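PDB 3HJL: flagellar motor switch protein FliG from Aquifex aeolicus, which probably forms part of the rotor-mounted switch complex (C ring) at the base of the flagellar basal body, which helps set the direction of flagellar rotation. Local coordinates for residues I251-K256 and R317-E322; F238-I243 and K307-V312; A15-L20 and E83-V88; L103-K108 and Y174-A179; L217-I222 and R232-M237. One frame throughout, in Å; residues are numbered along the deposited sequence.

Contact 1 (I251-K256 and R317-E322); sequences IIEILK and RKMIDE
M319 reaches across from helix 302-320 and sets its terminal methyl against E253 and I254 of helix 248-255, joining two helices of the all-helical C-terminal domain of FliG. The methionine does nearly all the spanning. Its CG stands anti to the carbonyl carbon, with chi1 at an unusually small -38°, and the chain then bends at both chi2 and chi3, which curls CE inward onto the neighbouring helix. There the methyl lies close to the backbone: M319 CE is 3.7 Å from I254 N and a looser 4.1 Å from I254 CG1. I254, with CG1 beside its own backbone N, crosses the end of the methionine at a slant and also packs on F278 of helix 272-279 and on L246. Of its side chain E253 offers CB, beside its backbone carbonyl carbon. That CB leaves the backbone toward M319, but the chain bends at chi2 (-58°) and carries the carboxylate off to the side, where E253 OE2 forms a salt bridge with K256 NZ at 3.5 Å, its hydrogen bond weak. The approach of the methyl is tight: M319 CE sits 3.3 Å from E253 CB.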
# COMPACT_ATOMS: atom_id res chain seq x y z
N ILE A 251 5.42 41.19 -24.59
CA ILE A 251 4.43 41.71 -23.64
C ILE A 251 3.30 42.44 -24.35
O ILE A 251 2.14 42.29 -23.97
CB ILE A 251 5.11 42.65 -22.61
CG1 ILE A 251 6.13 41.88 -21.77
CG2 ILE A 251 4.07 43.30 -21.69
CD1 ILE A 251 7.32 42.70 -21.44
N ILE A 252 3.63 43.23 -25.38
CA ILE A 252 2.61 43.90 -26.22
C ILE A 252 1.61 42.90 -26.80
O ILE A 252 0.40 43.13 -26.74
CB ILE A 252 3.26 44.71 -27.40
CG1 ILE A 252 3.54 46.16 -26.98
CG2 ILE A 252 2.33 44.75 -28.60
CD1 ILE A 252 4.52 46.29 -25.87
N GLU A 253 2.12 41.78 -27.32
CA GLU A 253 1.26 40.73 -27.89
C GLU A 253 0.42 40.01 -26.84
O GLU A 253 -0.70 39.58 -27.12
CB GLU A 253 2.10 39.72 -28.68
CG GLU A 253 2.91 40.30 -29.85
CD GLU A 253 2.05 41.00 -30.89
OE1 GLU A 253 0.87 40.63 -31.07
OE2 GLU A 253 2.58 41.93 -31.55
N ILE A 254 0.97 39.87 -25.63
CA ILE A 254 0.24 39.28 -24.50
C ILE A 254 -0.89 40.21 -24.04
O ILE A 254 -2.02 39.76 -23.81
CB ILE A 254 1.19 38.97 -23.31
CG1 ILE A 254 2.15 37.83 -23.66
CG2 ILE A 254 0.39 38.58 -22.08
CD1 ILE A 254 3.39 37.80 -22.77
N LEU A 255 -0.59 41.51 -23.94
CA LEU A 255 -1.59 42.53 -23.57
C LEU A 255 -2.74 42.63 -24.59
O LEU A 255 -3.85 43.03 -24.24
CB LEU A 255 -0.92 43.89 -23.40
CG LEU A 255 -0.03 44.06 -22.17
CD1 LEU A 255 0.88 45.28 -22.30
CD2 LEU A 255 -0.88 44.16 -20.90
N LYS A 256 -2.47 42.28 -25.85
CA LYS A 256 -3.51 42.20 -26.89
C LYS A 256 -4.52 41.05 -26.68
O LYS A 256 -5.65 41.14 -27.15
CB LYS A 256 -2.87 42.08 -28.29
CG LYS A 256 -2.26 43.38 -28.80
CD LYS A 256 -1.43 43.18 -30.06
CE LYS A 256 -0.88 44.51 -30.59
NZ LYS A 256 0.11 44.35 -31.68
N ARG A 317 2.14 30.31 -23.38
CA ARG A 317 2.56 29.08 -24.08
C ARG A 317 2.23 29.08 -25.57
O ARG A 317 3.02 28.60 -26.38
CB ARG A 317 1.90 27.85 -23.48
CG ARG A 317 2.42 27.37 -22.14
CD ARG A 317 2.21 25.86 -22.09
NE ARG A 317 2.00 25.34 -20.76
CZ ARG A 317 1.64 24.07 -20.51
NH1 ARG A 317 1.48 23.19 -21.50
NH2 ARG A 317 1.45 23.69 -19.25
N LYS A 318 1.02 29.52 -25.90
CA LYS A 318 0.59 29.67 -27.30
C LYS A 318 1.49 30.64 -28.09
O LYS A 318 1.70 30.44 -29.28
CB LYS A 318 -0.86 30.14 -27.36
CG LYS A 318 -1.89 29.06 -27.03
CD LYS A 318 -3.28 29.66 -26.84
CE LYS A 318 -4.39 28.70 -27.26
NZ LYS A 318 -4.56 28.64 -28.75
N MET A 319 2.02 31.66 -27.41
CA MET A 319 2.96 32.62 -28.03
C MET A 319 4.26 31.88 -28.38
O MET A 319 4.84 32.09 -29.43
CB MET A 319 3.32 33.80 -27.11
CG MET A 319 2.22 34.39 -26.23
SD MET A 319 0.83 35.13 -27.07
CE MET A 319 1.54 36.70 -27.53
N ILE A 320 4.70 31.01 -27.46
CA ILE A 320 5.89 30.17 -27.67
C ILE A 320 5.63 29.13 -28.79
O ILE A 320 6.54 28.81 -29.56
CB ILE A 320 6.34 29.47 -26.35
CG1 ILE A 320 6.70 30.51 -25.28
CG2 ILE A 320 7.55 28.57 -26.60
CD1 ILE A 320 7.20 29.92 -23.97
N ASP A 321 4.39 28.66 -28.89
CA ASP A 321 3.97 27.74 -29.97
C ASP A 321 3.68 28.45 -31.31
O ASP A 321 3.45 27.77 -32.31
CB ASP A 321 2.71 26.97 -29.55
CG ASP A 321 2.91 26.11 -28.30
OD1 ASP A 321 4.03 26.09 -27.75
OD2 ASP A 321 1.93 25.48 -27.87
N GLU A 322 3.66 29.78 -31.32
CA GLU A 322 3.33 30.56 -32.52
C GLU A 322 4.34 31.70 -32.79
O GLU A 322 5.26 31.52 -33.59
CB GLU A 322 1.90 31.14 -32.40
CG GLU A 322 0.77 30.11 -32.30
CD GLU A 322 -0.54 30.71 -31.79
OE1 GLU A 322 -0.76 31.94 -31.97
OE2 GLU A 322 -1.36 29.96 -31.21

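Contact 2 (F238-I243 and K307-V312); sequences FTFEDI and KAQRQV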
# COMPACT_ATOMS: atom_id res chain seq x y z
N PHE A 238 7.77 26.58 -18.36
CA PHE A 238 7.47 28.01 -18.36
C PHE A 238 6.59 28.36 -17.16
O PHE A 238 5.40 27.93 -17.08
CB PHE A 238 6.82 28.50 -19.66
CG PHE A 238 6.86 30.01 -19.81
CD1 PHE A 238 7.93 30.62 -20.46
CD2 PHE A 238 5.90 30.81 -19.20
CE1 PHE A 238 8.01 32.00 -20.54
CE2 PHE A 238 5.97 32.19 -19.28
CZ PHE A 238 7.03 32.79 -19.96
N THR A 239 7.18 29.16 -16.26
CA THR A 239 6.53 29.60 -15.03
C THR A 239 6.21 31.09 -15.15
O THR A 239 6.67 31.75 -16.09
CB THR A 239 7.45 29.32 -13.78
OG1 THR A 239 6.70 29.52 -12.58
CG2 THR A 239 8.68 30.22 -13.77
N PHE A 240 5.39 31.60 -14.24
CA PHE A 240 5.02 33.01 -14.24
C PHE A 240 6.25 33.92 -14.04
O PHE A 240 6.32 35.02 -14.60
CB PHE A 240 3.97 33.29 -13.16
CG PHE A 240 3.31 34.64 -13.30
CD1 PHE A 240 2.26 34.82 -14.18
CD2 PHE A 240 3.73 35.72 -12.53
CE1 PHE A 240 1.64 36.06 -14.31
CE2 PHE A 240 3.11 36.96 -12.65
CZ PHE A 240 2.07 37.12 -13.54
N GLU A 241 7.23 33.45 -13.28
CA GLU A 241 8.47 34.18 -13.05
C GLU A 241 9.28 34.36 -14.36
O GLU A 241 9.96 35.38 -14.51
CB GLU A 241 9.32 33.46 -12.00
CG GLU A 241 8.68 33.36 -10.59
CD GLU A 241 8.66 34.68 -9.82
OE1 GLU A 241 9.66 35.01 -9.16
OE2 GLU A 241 7.60 35.35 -9.82
N ASP A 242 9.12 33.44 -15.32
CA ASP A 242 9.84 33.52 -16.62
C ASP A 242 9.35 34.64 -17.54
O ASP A 242 9.91 34.85 -18.61
CB ASP A 242 9.77 32.18 -17.38
CG ASP A 242 10.42 31.03 -16.62
OD1 ASP A 242 11.51 31.23 -16.04
OD2 ASP A 242 9.85 29.91 -16.66
N ILE A 243 8.29 35.35 -17.14
CA ILE A 243 7.85 36.55 -17.86
C ILE A 243 9.00 37.60 -17.95
O ILE A 243 9.06 38.37 -18.92
CB ILE A 243 6.56 37.15 -17.21
CG1 ILE A 243 5.37 36.22 -17.47
CG2 ILE A 243 6.26 38.53 -17.77
CD1 ILE A 243 4.06 36.64 -16.79
N LYS A 307 -4.57 31.06 -9.83
CA LYS A 307 -5.38 30.70 -11.02
C LYS A 307 -5.18 31.69 -12.18
O LYS A 307 -5.04 31.27 -13.33
CB LYS A 307 -6.87 30.63 -10.66
CG LYS A 307 -7.80 30.21 -11.82
CD LYS A 307 -9.27 30.19 -11.39
CE LYS A 307 -10.20 30.05 -12.61
NZ LYS A 307 -11.64 30.16 -12.26
N ALA A 308 -5.22 32.98 -11.88
CA ALA A 308 -5.00 34.01 -12.89
C ALA A 308 -3.56 33.96 -13.43
O ALA A 308 -3.35 34.15 -14.63
CB ALA A 308 -5.31 35.38 -12.31
N GLN A 309 -2.59 33.69 -12.56
CA GLN A 309 -1.19 33.52 -12.99
C GLN A 309 -0.99 32.37 -13.99
O GLN A 309 -0.33 32.56 -15.01
CB GLN A 309 -0.25 33.36 -11.79
CG GLN A 309 0.10 34.70 -11.14
CD GLN A 309 1.14 34.58 -10.06
OE1 GLN A 309 1.68 33.51 -9.81
NE2 GLN A 309 1.44 35.70 -9.42
N ARG A 310 -1.59 31.21 -13.71
CA ARG A 310 -1.52 30.07 -14.65
C ARG A 310 -2.29 30.34 -15.95
O ARG A 310 -1.92 29.80 -16.99
CB ARG A 310 -1.95 28.74 -14.01
CG ARG A 310 -3.42 28.61 -13.63
CD ARG A 310 -3.74 27.21 -13.10
NE ARG A 310 -3.10 26.96 -11.79
CZ ARG A 310 -3.70 27.01 -10.59
NH1 ARG A 310 -5.01 27.27 -10.45
NH2 ARG A 310 -2.98 26.77 -9.49
N GLN A 311 -3.35 31.15 -15.87
CA GLN A 311 -4.11 31.55 -17.07
C GLN A 311 -3.26 32.41 -18.01
O GLN A 311 -3.30 32.23 -19.22
CB GLN A 311 -5.41 32.27 -16.69
CG GLN A 311 -6.55 31.33 -16.29
CD GLN A 311 -7.83 32.06 -15.86
OE1 GLN A 311 -7.84 33.27 -15.66
NE2 GLN A 311 -8.91 31.30 -15.71
N VAL A 312 -2.51 33.35 -17.43
CA VAL A 312 -1.57 34.17 -18.20
C VAL A 312 -0.48 33.28 -18.83
O VAL A 312 -0.12 33.47 -19.98
CB VAL A 312 -0.90 35.25 -17.30
CG1 VAL A 312 0.19 36.01 -18.06
CG2 VAL A 312 -1.95 36.22 -16.74
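F240 and Q309 make the main interaction, a CH-pi contact combined with a ring-amide stack. Q309 CG lies 3.6 Å from the centroid of the F240 ring and only 7° off its normal, while the carboxamide farther out is 6° from parallel to the ring. F240 CD1 also touches the backbone Q309 O at 3.5 Å. Apolar packing does the rest. I243 CD1 covers the opposite ring face, displaced toward the rim, and V312 CB meets the ring edge, 4.0 Å from F240 CE1. I243 CD1 and V312 CG1 close the group at 4.1 Å. Among polar bonds, T239 N donates to D242 OD2 (2.8 Å, nearly straight), bracing the turn that leads from helix 227-237 into the 3-10 segment and presents F240 to helix 302-320 of the C-terminal domain. Q309 NE2 bonds to A266 O and, weakly, to G269 O. These bonds probably help keep the amide parallel to the ring, which lets a polar side chain lie against a buried aromatic.

Contact 3 (A15-L20 and E83-V88); sequences AAVLLL and ENIKKV
The helical bundle of the FliG N-terminal domain brings helix 7-21 against helix 78-88, and V17 and L20 on the first meet I85 and V88 on the second. The axes of the two short segments pass 9.4 Å apart at 124°, a steep crossing that limits the interface to about one turn of each helix. On both sides the contact residues are spaced three apart, so each helix offers a neighbouring pair from one face. V17 splits its work between its two methyls: CG1, anti to the backbone N (chi1 177°), is 3.8 Å from I85 CG1 and just as near I85 CG2, whereas CG2 turns to V88 CG1 at 4.0 Å. V88 has the same rotamer and is likewise divided, its CG1 lying between V17 and L20. Its other methyl, CG2, rests 3.8 Å from L20 CB, and L20 CD1 comes over the same valine, 4.0 Å from V88 CG1. L49 touches both V17 and V88, and I85 continues onto A61 and L64 of helix 54-70. Beside this apolar patch, N84 ND2 makes a weak hydrogen bond to S21 O, near the end of helix 7-21. V17 and I85 are buried while V88 and L20 lie toward the surface, an apolar helix-helix crossing of the kind found in all-alpha bundles such as this N-terminal domain.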
# COMPACT_ATOMS: atom_id res chain seq x y z
N ALA A 15 -20.56 -42.90 7.73
CA ALA A 15 -20.36 -43.79 8.89
C ALA A 15 -18.92 -43.73 9.41
O ALA A 15 -18.70 -43.64 10.62
CB ALA A 15 -20.72 -45.21 8.52
N ALA A 16 -17.95 -43.76 8.49
CA ALA A 16 -16.53 -43.66 8.83
C ALA A 16 -16.19 -42.35 9.53
O ALA A 16 -15.48 -42.34 10.54
CB ALA A 16 -15.67 -43.80 7.56
N VAL A 17 -16.71 -41.24 9.00
CA VAL A 17 -16.47 -39.92 9.57
C VAL A 17 -17.16 -39.77 10.92
O VAL A 17 -16.57 -39.23 11.85
CB VAL A 17 -16.89 -38.79 8.60
CG1 VAL A 17 -16.70 -37.43 9.26
CG2 VAL A 17 -16.08 -38.85 7.29
N LEU A 18 -18.41 -40.25 11.02
CA LEU A 18 -19.15 -40.25 12.29
C LEU A 18 -18.40 -41.01 13.38
O LEU A 18 -18.25 -40.50 14.50
CB LEU A 18 -20.55 -40.87 12.12
CG LEU A 18 -21.67 -40.03 11.51
CD1 LEU A 18 -22.94 -40.89 11.33
CD2 LEU A 18 -21.98 -38.81 12.40
N LEU A 19 -17.93 -42.21 13.05
CA LEU A 19 -17.16 -43.04 14.00
C LEU A 19 -16.02 -42.25 14.65
O LEU A 19 -15.83 -42.29 15.87
CB LEU A 19 -16.59 -44.29 13.29
CG LEU A 19 -15.79 -45.30 14.12
CD1 LEU A 19 -16.69 -46.00 15.15
CD2 LEU A 19 -15.12 -46.32 13.22
N LEU A 20 -15.29 -41.49 13.83
CA LEU A 20 -14.15 -40.71 14.29
C LEU A 20 -14.50 -39.33 14.91
O LEU A 20 -13.73 -38.82 15.71
CB LEU A 20 -13.18 -40.52 13.12
CG LEU A 20 -12.64 -41.83 12.53
CD1 LEU A 20 -12.07 -41.58 11.15
CD2 LEU A 20 -11.61 -42.44 13.47
N GLU A 83 -15.04 -29.58 14.18
CA GLU A 83 -13.58 -29.59 14.11
C GLU A 83 -13.04 -31.00 13.89
O GLU A 83 -12.08 -31.18 13.14
CB GLU A 83 -12.95 -28.97 15.39
CG GLU A 83 -11.41 -28.75 15.32
CD GLU A 83 -10.80 -28.30 16.65
OE1 GLU A 83 -9.55 -28.36 16.79
OE2 GLU A 83 -11.54 -27.89 17.57
N ASN A 84 -13.63 -31.99 14.57
CA ASN A 84 -13.22 -33.39 14.39
C ASN A 84 -13.44 -33.89 12.96
O ASN A 84 -12.59 -34.61 12.44
CB ASN A 84 -13.94 -34.31 15.38
CG ASN A 84 -13.51 -34.08 16.83
OD1 ASN A 84 -12.61 -33.29 17.11
ND2 ASN A 84 -14.18 -34.73 17.75
N ILE A 85 -14.55 -33.50 12.34
CA ILE A 85 -14.80 -33.81 10.92
C ILE A 85 -13.77 -33.11 10.02
O ILE A 85 -13.33 -33.68 9.02
CB ILE A 85 -16.24 -33.40 10.46
CG1 ILE A 85 -17.30 -34.23 11.18
CG2 ILE A 85 -16.42 -33.61 8.94
CD1 ILE A 85 -18.68 -33.75 10.92
N LYS A 86 -13.35 -31.89 10.39
CA LYS A 86 -12.29 -31.17 9.65
C LYS A 86 -10.90 -31.82 9.75
O LYS A 86 -10.06 -31.57 8.88
CB LYS A 86 -12.22 -29.69 10.06
CG LYS A 86 -13.36 -28.85 9.50
CD LYS A 86 -13.17 -27.37 9.79
CE LYS A 86 -14.12 -26.53 8.95
NZ LYS A 86 -14.04 -25.07 9.28
N LYS A 87 -10.66 -32.63 10.78
CA LYS A 87 -9.40 -33.39 10.90
C LYS A 87 -9.43 -34.66 10.04
O LYS A 87 -8.41 -35.06 9.48
CB LYS A 87 -9.09 -33.78 12.36
CG LYS A 87 -9.13 -32.64 13.41
CD LYS A 87 -8.54 -31.30 12.93
CE LYS A 87 -7.04 -31.40 12.61
NZ LYS A 87 -6.45 -30.05 12.31
N VAL A 88 -10.60 -35.28 9.95
CA VAL A 88 -10.78 -36.52 9.21
C VAL A 88 -10.69 -36.29 7.70
O VAL A 88 -9.90 -36.94 7.02
CB VAL A 88 -12.17 -37.16 9.54
CG1 VAL A 88 -12.39 -38.43 8.72
CG2 VAL A 88 -12.28 -37.45 11.03

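Contact 4 (L103-K108 and Y174-A179); sequences LGDAEK and YVKELA
K176 lays the aliphatic part of its side chain along A106 and carries its ammonium group up to D105. The van der Waals part comes first. A106 and K176 are the nearest pair of backbones, their CA atoms 5.6 Å apart, an approach consistent with the small methyl of the alanine. K176 CG settles 4.2 Å from A106 CA and 4.4 Å from A106 CB, and the same lysine also touches I109, one turn farther along. The contact joins helix 93-114 to helix 172-193 of the middle domain, in a protein built on armadillo-repeat motifs. A179 strengthens the join by packing on I109, L110 and I113 of helix 93-114. The electrostatic part is looser. K176 has CG anti to its N (chi1 -170°), and every later torsion is extended, so the straight chain runs alongside helix 93-114 from A106 to D105. K176 NZ touches the aspartate at D105 CB, 3.6 Å away, before it reaches the carboxylate: D105 OD2 is 4.5 Å from K176 NZ, too far for a salt bridge though probably near enough for a mild attraction. A like charge, K108 NZ, stands 6.4 Å from K176 NZ.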
# COMPACT_ATOMS: atom_id res chain seq x y z
N LEU A 103 3.37 -18.89 3.70
CA LEU A 103 4.65 -19.11 4.37
C LEU A 103 5.80 -18.50 3.57
O LEU A 103 6.72 -17.93 4.15
CB LEU A 103 4.92 -20.60 4.62
CG LEU A 103 4.26 -21.18 5.89
CD1 LEU A 103 4.09 -22.69 5.79
CD2 LEU A 103 5.07 -20.81 7.13
N GLY A 104 5.75 -18.62 2.25
CA GLY A 104 6.79 -18.07 1.38
C GLY A 104 6.84 -16.55 1.41
O GLY A 104 7.91 -15.97 1.33
N ASP A 105 5.67 -15.91 1.49
CA ASP A 105 5.59 -14.45 1.58
C ASP A 105 6.15 -13.94 2.91
O ASP A 105 6.96 -13.01 2.91
CB ASP A 105 4.15 -13.95 1.35
CG ASP A 105 3.67 -14.15 -0.11
OD1 ASP A 105 4.52 -14.28 -1.02
OD2 ASP A 105 2.44 -14.17 -0.35
N ALA A 106 5.77 -14.58 4.01
CA ALA A 106 6.35 -14.27 5.34
C ALA A 106 7.87 -14.43 5.34
O ALA A 106 8.57 -13.58 5.86
CB ALA A 106 5.74 -15.15 6.43
N GLU A 107 8.37 -15.49 4.71
CA GLU A 107 9.81 -15.72 4.58
C GLU A 107 10.49 -14.60 3.78
O GLU A 107 11.55 -14.12 4.16
CB GLU A 107 10.10 -17.08 3.93
CG GLU A 107 11.60 -17.34 3.66
CD GLU A 107 11.88 -18.77 3.22
OE1 GLU A 107 12.33 -18.96 2.07
OE2 GLU A 107 11.64 -19.70 4.01
N LYS A 108 9.88 -14.20 2.67
CA LYS A 108 10.40 -13.11 1.83
C LYS A 108 10.49 -11.78 2.62
O LYS A 108 11.47 -11.07 2.52
CB LYS A 108 9.51 -12.97 0.59
CG LYS A 108 9.83 -11.78 -0.34
CD LYS A 108 8.96 -11.80 -1.61
CE LYS A 108 7.44 -11.70 -1.33
NZ LYS A 108 7.04 -10.55 -0.46
N TYR A 174 0.69 -11.89 12.17
CA TYR A 174 0.90 -10.76 13.07
C TYR A 174 2.33 -10.24 12.96
O TYR A 174 2.55 -9.04 12.85
CB TYR A 174 0.58 -11.17 14.52
CG TYR A 174 0.86 -10.10 15.55
CD1 TYR A 174 2.01 -10.13 16.32
CD2 TYR A 174 -0.04 -9.06 15.75
CE1 TYR A 174 2.28 -9.15 17.26
CE2 TYR A 174 0.22 -8.06 16.69
CZ TYR A 174 1.39 -8.11 17.43
OH TYR A 174 1.64 -7.14 18.38
N VAL A 175 3.29 -11.16 12.98
CA VAL A 175 4.71 -10.83 12.91
C VAL A 175 5.08 -10.29 11.53
O VAL A 175 5.84 -9.33 11.43
CB VAL A 175 5.59 -12.04 13.29
CG1 VAL A 175 7.05 -11.76 12.95
CG2 VAL A 175 5.43 -12.36 14.79
N LYS A 176 4.53 -10.91 10.48
CA LYS A 176 4.66 -10.44 9.09
C LYS A 176 4.22 -8.99 8.96
O LYS A 176 4.94 -8.16 8.43
CB LYS A 176 3.82 -11.31 8.15
CG LYS A 176 4.08 -11.05 6.65
CD LYS A 176 2.98 -11.65 5.77
CE LYS A 176 3.14 -11.20 4.33
NZ LYS A 176 2.12 -11.82 3.44
N GLU A 177 3.04 -8.68 9.49
CA GLU A 177 2.51 -7.32 9.50
C GLU A 177 3.41 -6.36 10.28
O GLU A 177 3.63 -5.24 9.84
CB GLU A 177 1.08 -7.31 10.07
CG GLU A 177 0.43 -5.92 10.21
CD GLU A 177 0.35 -5.15 8.90
OE1 GLU A 177 0.31 -5.80 7.84
OE2 GLU A 177 0.29 -3.90 8.93
N LEU A 178 3.94 -6.81 11.41
CA LEU A 178 4.91 -6.05 12.23
C LEU A 178 6.17 -5.72 11.37
O LEU A 178 6.65 -4.58 11.35
CB LEU A 178 5.33 -6.91 13.45
CG LEU A 178 5.44 -6.38 14.89
CD1 LEU A 178 4.14 -5.71 15.37
CD2 LEU A 178 5.78 -7.56 15.80
N ALA A 179 6.63 -6.71 10.62
CA ALA A 179 7.81 -6.59 9.79
C ALA A 179 7.59 -5.64 8.62
O ALA A 179 8.46 -4.83 8.31
CB ALA A 179 8.24 -7.98 9.30

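Contact 5 (L217-I222 and R232-M237); sequences LILQSI and RIREKM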
# COMPACT_ATOMS: atom_id res chain seq x y z
N LEU A 217 10.93 15.51 -28.52
CA LEU A 217 10.85 14.05 -28.70
C LEU A 217 10.80 13.30 -27.37
O LEU A 217 10.11 12.29 -27.26
CB LEU A 217 12.00 13.52 -29.59
CG LEU A 217 11.68 13.46 -31.10
CD1 LEU A 217 11.20 14.80 -31.66
CD2 LEU A 217 12.88 12.95 -31.89
N ILE A 218 11.53 13.80 -26.36
CA ILE A 218 11.49 13.20 -25.02
C ILE A 218 10.12 13.39 -24.37
O ILE A 218 9.53 12.43 -23.86
CB ILE A 218 12.57 13.81 -24.08
CG1 ILE A 218 13.96 13.32 -24.48
CG2 ILE A 218 12.30 13.42 -22.62
CD1 ILE A 218 15.08 14.03 -23.77
N LEU A 219 9.62 14.62 -24.39
CA LEU A 219 8.33 14.96 -23.78
C LEU A 219 7.16 14.21 -24.42
O LEU A 219 6.28 13.72 -23.71
CB LEU A 219 8.07 16.48 -23.86
CG LEU A 219 8.90 17.38 -22.93
CD1 LEU A 219 8.83 18.85 -23.39
CD2 LEU A 219 8.40 17.23 -21.48
N GLN A 220 7.17 14.11 -25.75
CA GLN A 220 6.13 13.39 -26.50
C GLN A 220 6.03 11.93 -26.06
O GLN A 220 4.93 11.44 -25.80
CB GLN A 220 6.40 13.45 -28.02
CG GLN A 220 5.18 13.19 -28.90
CD GLN A 220 4.23 14.40 -29.03
OE1 GLN A 220 3.28 14.37 -29.82
NE2 GLN A 220 4.49 15.46 -28.26
N SER A 221 7.18 11.27 -25.97
CA SER A 221 7.26 9.87 -25.51
C SER A 221 6.78 9.71 -24.05
O SER A 221 6.13 8.72 -23.72
CB SER A 221 8.69 9.35 -25.65
OG SER A 221 8.81 8.01 -25.21
N ILE A 222 7.14 10.66 -23.19
CA ILE A 222 6.68 10.66 -21.80
C ILE A 222 5.17 10.83 -21.73
O ILE A 222 4.52 10.19 -20.92
CB ILE A 222 7.37 11.77 -20.95
CG1 ILE A 222 8.82 11.37 -20.66
CG2 ILE A 222 6.62 12.00 -19.64
CD1 ILE A 222 9.60 12.40 -19.89
N ARG A 232 2.82 18.06 -16.16
CA ARG A 232 3.44 18.60 -14.94
C ARG A 232 4.87 19.09 -15.20
O ARG A 232 5.30 20.08 -14.60
CB ARG A 232 3.42 17.58 -13.80
CG ARG A 232 2.01 17.36 -13.24
CD ARG A 232 1.98 16.48 -11.99
NE ARG A 232 2.81 15.27 -12.10
CZ ARG A 232 3.99 15.07 -11.50
NH1 ARG A 232 4.54 15.97 -10.68
NH2 ARG A 232 4.63 13.92 -11.70
N ILE A 233 5.58 18.42 -16.11
CA ILE A 233 6.91 18.88 -16.54
C ILE A 233 6.80 20.20 -17.32
O ILE A 233 7.54 21.14 -17.03
CB ILE A 233 7.65 17.82 -17.41
CG1 ILE A 233 8.01 16.58 -16.59
CG2 ILE A 233 8.94 18.41 -17.98
CD1 ILE A 233 8.42 15.40 -17.43
N ARG A 234 5.87 20.26 -18.28
CA ARG A 234 5.69 21.47 -19.12
C ARG A 234 5.29 22.70 -18.31
O ARG A 234 5.67 23.81 -18.66
CB ARG A 234 4.65 21.24 -20.23
CG ARG A 234 4.94 20.09 -21.19
CD ARG A 234 4.06 20.16 -22.44
NE ARG A 234 4.85 20.49 -23.63
CZ ARG A 234 5.37 19.59 -24.49
NH1 ARG A 234 5.16 18.27 -24.36
NH2 ARG A 234 6.09 20.03 -25.52
N GLU A 235 4.48 22.50 -17.27
CA GLU A 235 4.13 23.57 -16.32
C GLU A 235 5.39 24.21 -15.69
O GLU A 235 5.45 25.43 -15.52
CB GLU A 235 3.22 23.03 -15.21
CG GLU A 235 1.79 22.76 -15.67
CD GLU A 235 0.91 22.10 -14.60
OE1 GLU A 235 1.45 21.72 -13.53
OE2 GLU A 235 -0.31 21.96 -14.84
N LYS A 236 6.38 23.38 -15.38
CA LYS A 236 7.64 23.86 -14.83
C LYS A 236 8.60 24.45 -15.87
O LYS A 236 9.52 25.20 -15.50
CB LYS A 236 8.34 22.74 -14.07
CG LYS A 236 7.54 22.16 -12.90
CD LYS A 236 7.32 23.17 -11.81
CE LYS A 236 6.76 22.52 -10.57
NZ LYS A 236 6.53 23.54 -9.52
N MET A 237 8.41 24.11 -17.16
CA MET A 237 9.25 24.63 -18.26
C MET A 237 9.01 26.12 -18.54
O MET A 237 9.92 26.82 -18.99
CB MET A 237 9.07 23.81 -19.54
CG MET A 237 9.75 22.43 -19.49
SD MET A 237 9.28 21.33 -20.86
CE MET A 237 9.81 22.28 -22.29
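Segments 217-222 and 232-237 are helical and run roughly antiparallel, 146° between their directions, with L219 and I233 the nearest backbone pair at 8.4 Å between CA atoms. The axes lie 11.5 Å apart, a wide separation that the side chains bridge, chiefly L219. This leucine points into the gap and meets three partners. Its CD2 packs on I233 CG2 at 3.7 Å. Its CD1 meets M237 tip to tip, 3.6 Å from M237 SD, where the methionine bends at chi3 (59°) so that CE also comes close. The same CD1 lies over one face of the R234 guanidinium, displaced toward the rim and 3.5 Å above the plane, while L219 CB touches R234 NH1. Helices 212-225 and 227-237 follow each other with a single residue between them, so the pair forms an alpha-alpha hairpin with L219 in its cleft, and L207 of helix 199-209 packs on both L219 and I233. R234 bends at chi3 (111°), which brings its head back over the leucine. Salt bridges from R234 NH2 to E216 and from NH1 to E230 hold that planar group in place, probably balancing its charge next to the apolar surface. Nearer the link, I222 CD1 and I233 CD1 meet at 4.1 Å, the two isoleucines crossing at about a right angle.

Contacts 1, 2 and 5 form one cluster at the C-terminal end. Contacts 1 and 2 share helix 302-320, with centres about 12 Å apart, and touch where I320 CD1 meets F238 CD1 at 3.7 Å. Contact 5 meets contact 1 at R317, whose NH2 lies 3.7 Å from E235 CG, and contact 2 where M237 O comes 3.9 Å from D242 OD2; its centre is about 20 Å from that of contact 1 and 17 Å from that of contact 2. Contact 3 belongs to the other end of this elongated chain, about 84 Å from contact 1 between centres. Contact 4 stands between, its centre about 33 Å from that of contact 3 and 41 Å from that of contact 5. All five lie away from the EHPQR motif.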